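Long-range contacts in uncharacterized protein MG376 homolog (Mycoplasma pneumoniae, PDB 2HQL), which is a small OB-fold protein that probably binds single-stranded DNA: residues L8-L13 with S71-L76; L30-Q35 with T45-I50. All coordinates share one frame; numbering follows the deposited sequence.

Interaction 1 (L8-L13 with S71-L76); sequences LNRVFL and SIEGIL
Asn9 grips the backbone of Leu76 with both ends of its side-chain amide. CB of Asn9 starts near CG2 of Ile75, at 3.8 Å, and the two side chains cross at about a right angle. CG stands anti to the backbone N (chi1 -165°) and passes the same methyl. OD1 accepts a bent hydrogen bond from Leu76 N at 2.8 Å. ND2 then donates to Leu76 O at 3.0 Å, nearly straight at 167°. That acceptor lies in the amide plane of Asn9. One side chain thus pairs with a peptide N-H and a C=O as a neighbouring strand would.

The ordinary ladder takes over farther along. Val11 and Gly74 form an antiparallel hydrogen-bonded pair, with Gly74 N 2.6 Å from Val11 O. Leu13 and Ile72 form the next such pair. Phe12 and Glu73 make the non-hydrogen-bonded pair between them, though the exact fit of their side chains is doubtful. On the face that holds Val11, its CG2 packs on CB of Leu76 at 3.7 Å. Arg10 adds a salt bridge. Its NE is 3.3 Å from OE2 of Glu73, a weak hydrogen bond with the two charged planes 50° apart.

Strand 86-96 borders Ser71-Leu76 on its other edge. Asn9-Leu13 also pair in an antiparallel ladder with a strand of the second subunit, where Val11 meets Val11 of that subunit. The sheet therefore runs on across the dimer interface.

Four backbone hydrogen bonds and two from the Asn9 amide join the strands. The two hydrogen bonds of the Asn9 side-chain amide fix its rotation and extend the pairing past the last regular bridge. The Arg10-Glu73 charges, by their length and angle, probably add only a modest electrostatic term.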
loop_
_atom_site.group_PDB
_atom_site.type_symbol
_atom_site.label_atom_id
_atom_site.label_comp_id
_atom_site.label_asym_id
_atom_site.label_seq_id
_atom_site.Cartn_x
_atom_site.Cartn_y
_atom_site.Cartn_z
ATOM N N LEU A 8 -8.016 2.785 -10.014
ATOM C CA LEU A 8 -7.188 1.542 -9.907
ATOM C C LEU A 8 -6.616 1.504 -8.485
ATOM O O LEU A 8 -5.744 2.312 -8.121
ATOM C CB LEU A 8 -6.017 1.455 -10.901
ATOM C CG LEU A 8 -5.188 0.148 -10.887
ATOM C CD1 LEU A 8 -6.091 -1.071 -10.816
ATOM C CD2 LEU A 8 -4.279 0.070 -12.108
ATOM N N ASN A 9 -7.105 0.568 -7.681
ATOM C CA ASN A 9 -6.657 0.437 -6.300
ATOM C C ASN A 9 -6.907 -0.965 -5.751
ATOM O O ASN A 9 -7.962 -1.229 -5.173
ATOM C CB ASN A 9 -7.361 1.456 -5.393
ATOM C CG ASN A 9 -6.670 1.609 -4.047
ATOM O OD1 ASN A 9 -6.104 0.657 -3.515
ATOM N ND2 ASN A 9 -6.719 2.808 -3.489
ATOM N N ARG A 10 -5.933 -1.853 -5.937
ATOM C CA ARG A 10 -6.026 -3.220 -5.435
ATOM C C ARG A 10 -4.683 -3.647 -4.823
ATOM O O ARG A 10 -3.616 -3.352 -5.367
ATOM C CB ARG A 10 -6.447 -4.163 -6.559
ATOM C CG ARG A 10 -7.837 -3.844 -7.062
ATOM C CD ARG A 10 -8.396 -4.884 -8.000
ATOM N NE ARG A 10 -8.388 -6.224 -7.422
ATOM C CZ ARG A 10 -9.022 -7.263 -7.958
ATOM N NH1 ARG A 10 -9.718 -7.102 -9.076
ATOM N NH2 ARG A 10 -8.938 -8.464 -7.399
ATOM N N VAL A 11 -4.752 -4.323 -3.677
ATOM C CA VAL A 11 -3.567 -4.780 -2.953
ATOM C C VAL A 11 -3.735 -6.237 -2.540
ATOM O O VAL A 11 -4.811 -6.635 -2.115
ATOM C CB VAL A 11 -3.373 -3.968 -1.645
ATOM C CG1 VAL A 11 -2.036 -4.294 -0.997
ATOM C CG2 VAL A 11 -3.499 -2.491 -1.935
ATOM N N PHE A 12 -2.669 -7.022 -2.665
ATOM C CA PHE A 12 -2.663 -8.424 -2.252
ATOM C C PHE A 12 -1.459 -8.543 -1.329
ATOM O O PHE A 12 -0.330 -8.217 -1.710
ATOM C CB PHE A 12 -2.505 -9.338 -3.461
ATOM C CG PHE A 12 -3.656 -9.267 -4.403
ATOM C CD1 PHE A 12 -4.664 -10.221 -4.356
ATOM C CD2 PHE A 12 -3.751 -8.227 -5.324
ATOM C CE1 PHE A 12 -5.751 -10.141 -5.203
ATOM C CE2 PHE A 12 -4.842 -8.135 -6.183
ATOM C CZ PHE A 12 -5.844 -9.096 -6.123
ATOM N N LEU A 13 -1.686 -9.012 -0.113
ATOM C CA LEU A 13 -0.596 -9.080 0.837
ATOM C C LEU A 13 -0.785 -10.180 1.856
ATOM O O LEU A 13 -1.904 -10.593 2.128
ATOM C CB LEU A 13 -0.502 -7.736 1.555
ATOM C CG LEU A 13 0.666 -7.371 2.463
ATOM C CD1 LEU A 13 1.948 -7.206 1.650
ATOM C CD2 LEU A 13 0.305 -6.074 3.169
ATOM N N SER A 71 -3.531 -13.880 4.561
ATOM C CA SER A 71 -3.322 -13.326 3.222
ATOM C C SER A 71 -4.627 -12.665 2.856
ATOM O O SER A 71 -5.682 -13.197 3.173
ATOM C CB SER A 71 -3.032 -14.432 2.198
ATOM O OG SER A 71 -1.895 -15.196 2.563
ATOM N N ILE A 72 -4.574 -11.516 2.191
ATOM C CA ILE A 72 -5.806 -10.833 1.805
ATOM C C ILE A 72 -5.728 -10.141 0.451
ATOM O O ILE A 72 -4.701 -10.154 -0.230
ATOM C CB ILE A 72 -6.209 -9.711 2.822
ATOM C CG1 ILE A 72 -5.121 -8.626 2.851
ATOM C CG2 ILE A 72 -6.445 -10.290 4.222
ATOM C CD1 ILE A 72 -5.588 -7.305 3.427
ATOM N N GLU A 73 -6.859 -9.541 0.089
ATOM C CA GLU A 73 -7.005 -8.726 -1.106
ATOM C C GLU A 73 -7.604 -7.461 -0.497
ATOM O O GLU A 73 -8.559 -7.537 0.270
ATOM C CB GLU A 73 -7.990 -9.341 -2.097
ATOM C CG GLU A 73 -7.880 -8.738 -3.496
ATOM C CD GLU A 73 -9.036 -7.832 -3.870
ATOM O OE1 GLU A 73 -10.183 -8.321 -3.827
ATOM O OE2 GLU A 73 -8.804 -6.645 -4.218
ATOM N N GLY A 74 -7.050 -6.300 -0.800
ATOM C CA GLY A 74 -7.609 -5.107 -0.200
ATOM C C GLY A 74 -7.400 -3.852 -1.002
ATOM O O GLY A 74 -6.912 -3.891 -2.134
ATOM N N ILE A 75 -7.767 -2.730 -0.394
ATOM C CA ILE A 75 -7.650 -1.425 -1.030
ATOM C C ILE A 75 -6.747 -0.523 -0.186
ATOM O O ILE A 75 -6.977 -0.320 1.005
ATOM C CB ILE A 75 -9.046 -0.789 -1.181
ATOM C CG1 ILE A 75 -10.014 -1.806 -1.797
ATOM C CG2 ILE A 75 -8.976 0.407 -2.074
ATOM C CD1 ILE A 75 -11.457 -1.333 -1.869
ATOM N N LEU A 76 -5.710 0.017 -0.808
ATOM C CA LEU A 76 -4.790 0.883 -0.086
ATOM C C LEU A 76 -5.393 2.261 0.222
ATOM O O LEU A 76 -5.759 3.013 -0.685
ATOM C CB LEU A 76 -3.497 1.026 -0.886
ATOM C CG LEU A 76 -2.248 1.408 -0.096
ATOM C CD1 LEU A 76 -2.027 0.432 1.050
ATOM C CD2 LEU A 76 -1.061 1.403 -1.021
#

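Interaction 2 (L30-Q35 with T45-I50); sequences LVTIKQ and TDYYVI
Ile50 CG1 sits between its backbone N and carbonyl carbon (chi1 61°), and chi2 near 180° (174°) carries CD1 out to Ile33. Ile33 CG1 is anti to its own carbonyl carbon (chi1 -50°). CD1 of Ile50 rests 3.6 Å from CG1 of Ile33, the side chains crossing at a slant. CG1 of Ile50 also touches CB of Val31 at 3.7 Å.

The other face of the hairpin carries Tyr47. CB of Lys34 lies over the centre of that ring, 4.3 Å from its centroid, a CH-pi contact. CG2 of Thr32 comes to the ring edge, 3.9 Å from CD1 of Tyr47. Tyr48 shares the face of the isoleucines and receives CB of Gln35 at its edge, 3.9 Å from CE2.

Six backbone hydrogen bonds, two each for Val31-Ile50, Ile33-Tyr48 and Gln35-Asp46, set the antiparallel register.

The pair forms the body of the hairpin of strands 28-39 and 42-53. Gln35 NE2 bonds to Glu14 O, its OE1 takes ND2 of Asn9 of the second subunit, and Asp46 makes a salt bridge to Arg37. Strand 9-22 flanks Leu30-Gln35 and strand 86-96 flanks Thr45-Ile50, while helix 54-64 packs on Val31 through Leu60 and Thr64.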
loop_
_atom_site.group_PDB
_atom_site.type_symbol
_atom_site.label_atom_id
_atom_site.label_comp_id
_atom_site.label_asym_id
_atom_site.label_seq_id
_atom_site.Cartn_x
_atom_site.Cartn_y
_atom_site.Cartn_z
ATOM N N LEU A 30 -9.134 -3.796 13.685
ATOM C CA LEU A 30 -7.815 -3.551 13.142
ATOM C C LEU A 30 -6.782 -4.565 13.546
ATOM O O LEU A 30 -6.624 -4.887 14.726
ATOM C CB LEU A 30 -7.318 -2.157 13.524
ATOM C CG LEU A 30 -7.918 -0.998 12.726
ATOM C CD1 LEU A 30 -9.352 -0.703 13.189
ATOM C CD2 LEU A 30 -7.019 0.223 12.907
ATOM N N VAL A 31 -6.071 -5.043 12.533
ATOM C CA VAL A 31 -5.014 -6.023 12.700
ATOM C C VAL A 31 -3.689 -5.446 12.179
ATOM O O VAL A 31 -3.662 -4.669 11.223
ATOM C CB VAL A 31 -5.365 -7.341 11.943
ATOM C CG1 VAL A 31 -4.192 -8.335 12.020
ATOM C CG2 VAL A 31 -6.630 -7.957 12.543
ATOM N N THR A 32 -2.594 -5.803 12.840
ATOM C CA THR A 32 -1.277 -5.353 12.423
ATOM C C THR A 32 -0.458 -6.574 12.042
ATOM O O THR A 32 -0.251 -7.488 12.852
ATOM C CB THR A 32 -0.571 -4.569 13.519
ATOM O OG1 THR A 32 -1.242 -3.317 13.694
ATOM C CG2 THR A 32 0.878 -4.299 13.126
ATOM N N ILE A 33 -0.000 -6.554 10.793
ATOM C CA ILE A 33 0.750 -7.637 10.169
ATOM C C ILE A 33 2.237 -7.332 9.965
ATOM O O ILE A 33 2.632 -6.189 9.763
ATOM C CB ILE A 33 0.129 -7.956 8.782
ATOM C CG1 ILE A 33 -1.382 -8.145 8.905
ATOM C CG2 ILE A 33 0.750 -9.171 8.192
ATOM C CD1 ILE A 33 -1.820 -9.223 9.855
ATOM N N LYS A 34 3.047 -8.384 10.008
ATOM C CA LYS A 34 4.489 -8.293 9.798
ATOM C C LYS A 34 4.843 -9.113 8.560
ATOM O O LYS A 34 4.361 -10.233 8.385
ATOM C CB LYS A 34 5.253 -8.877 10.990
ATOM C CG LYS A 34 6.746 -9.109 10.708
ATOM C CD LYS A 34 7.470 -9.884 11.820
ATOM C CE LYS A 34 7.019 -11.346 11.904
ATOM N NZ LYS A 34 7.749 -12.110 12.974
ATOM N N GLN A 35 5.678 -8.551 7.696
ATOM C CA GLN A 35 6.124 -9.260 6.503
ATOM C C GLN A 35 7.637 -9.161 6.538
ATOM O O GLN A 35 8.162 -8.080 6.769
ATOM C CB GLN A 35 5.593 -8.597 5.225
ATOM C CG GLN A 35 5.858 -9.422 3.970
ATOM C CD GLN A 35 5.200 -8.868 2.721
ATOM O OE1 GLN A 35 5.716 -7.946 2.078
ATOM N NE2 GLN A 35 4.046 -9.427 2.372
ATOM N N THR A 45 12.091 -6.648 9.153
ATOM C CA THR A 45 10.645 -6.768 9.125
ATOM C C THR A 45 9.905 -5.516 8.642
ATOM O O THR A 45 10.392 -4.397 8.785
ATOM C CB THR A 45 10.152 -7.144 10.536
ATOM O OG1 THR A 45 8.735 -6.993 10.619
ATOM C CG2 THR A 45 10.809 -6.245 11.581
ATOM N N ASP A 46 8.741 -5.727 8.029
ATOM C CA ASP A 46 7.877 -4.640 7.573
ATOM C C ASP A 46 6.551 -4.842 8.296
ATOM O O ASP A 46 6.066 -5.963 8.405
ATOM C CB ASP A 46 7.626 -4.681 6.064
ATOM C CG ASP A 46 8.651 -3.884 5.272
ATOM O OD1 ASP A 46 9.293 -2.976 5.842
ATOM O OD2 ASP A 46 8.797 -4.160 4.065
ATOM N N TYR A 47 5.990 -3.760 8.819
ATOM C CA TYR A 47 4.723 -3.833 9.525
ATOM C C TYR A 47 3.677 -3.038 8.775
ATOM O O TYR A 47 3.931 -1.917 8.314
ATOM C CB TYR A 47 4.857 -3.295 10.941
ATOM C CG TYR A 47 5.486 -4.264 11.925
ATOM C CD1 TYR A 47 4.735 -4.817 12.962
ATOM C CD2 TYR A 47 6.838 -4.591 11.849
ATOM C CE1 TYR A 47 5.320 -5.663 13.901
ATOM C CE2 TYR A 47 7.429 -5.435 12.786
ATOM C CZ TYR A 47 6.665 -5.961 13.808
ATOM O OH TYR A 47 7.255 -6.763 14.755
ATOM N N TYR A 48 2.495 -3.643 8.666
ATOM C CA TYR A 48 1.365 -3.057 7.967
ATOM C C TYR A 48 0.148 -3.120 8.859
ATOM O O TYR A 48 0.048 -3.992 9.723
ATOM C CB TYR A 48 1.100 -3.842 6.689
ATOM C CG TYR A 48 2.279 -3.852 5.746
ATOM C CD1 TYR A 48 2.599 -2.722 4.995
ATOM C CD2 TYR A 48 3.085 -4.982 5.612
ATOM C CE1 TYR A 48 3.685 -2.718 4.138
ATOM C CE2 TYR A 48 4.181 -4.987 4.752
ATOM C CZ TYR A 48 4.468 -3.854 4.023
ATOM O OH TYR A 48 5.534 -3.837 3.166
ATOM N N VAL A 49 -0.770 -2.181 8.660
ATOM C CA VAL A 49 -1.994 -2.154 9.435
ATOM C C VAL A 49 -3.130 -2.385 8.462
ATOM O O VAL A 49 -3.260 -1.694 7.461
ATOM C CB VAL A 49 -2.202 -0.808 10.149
ATOM C CG1 VAL A 49 -3.516 -0.823 10.900
ATOM C CG2 VAL A 49 -1.054 -0.536 11.102
ATOM N N ILE A 50 -3.940 -3.388 8.754
ATOM C CA ILE A 50 -5.066 -3.723 7.909
ATOM C C ILE A 50 -6.317 -3.672 8.774
ATOM O O ILE A 50 -6.228 -3.718 10.001
ATOM C CB ILE A 50 -4.890 -5.138 7.309
ATOM C CG1 ILE A 50 -4.816 -6.183 8.422
ATOM C CG2 ILE A 50 -3.596 -5.202 6.504
ATOM C CD1 ILE A 50 -4.789 -7.603 7.912
#

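Overall arrangement
Both interactions belong to one five-stranded sheet, and their centres are about 13 Å apart. Along the chain, 8-13 comes first, then the hairpin segments 30-35 and 45-50, and 71-76 last. Interaction 2 is local, whereas interaction 1 joins strand 9-22 to strand 69-81, the first and last strands in the sheet order, and so closes the sheet on itself, as in an OB fold. Strands 9-22 and 28-39 are neighbours and link the two contacts. Leu13 CD2 packs on Tyr48 CD2 at 3.9 Å, and Ile72 CD1 on Ile50 CG2 at 4.2 Å. Both contacts also touch the second subunit, so the strands that close the sheet also lie at the subunit interface.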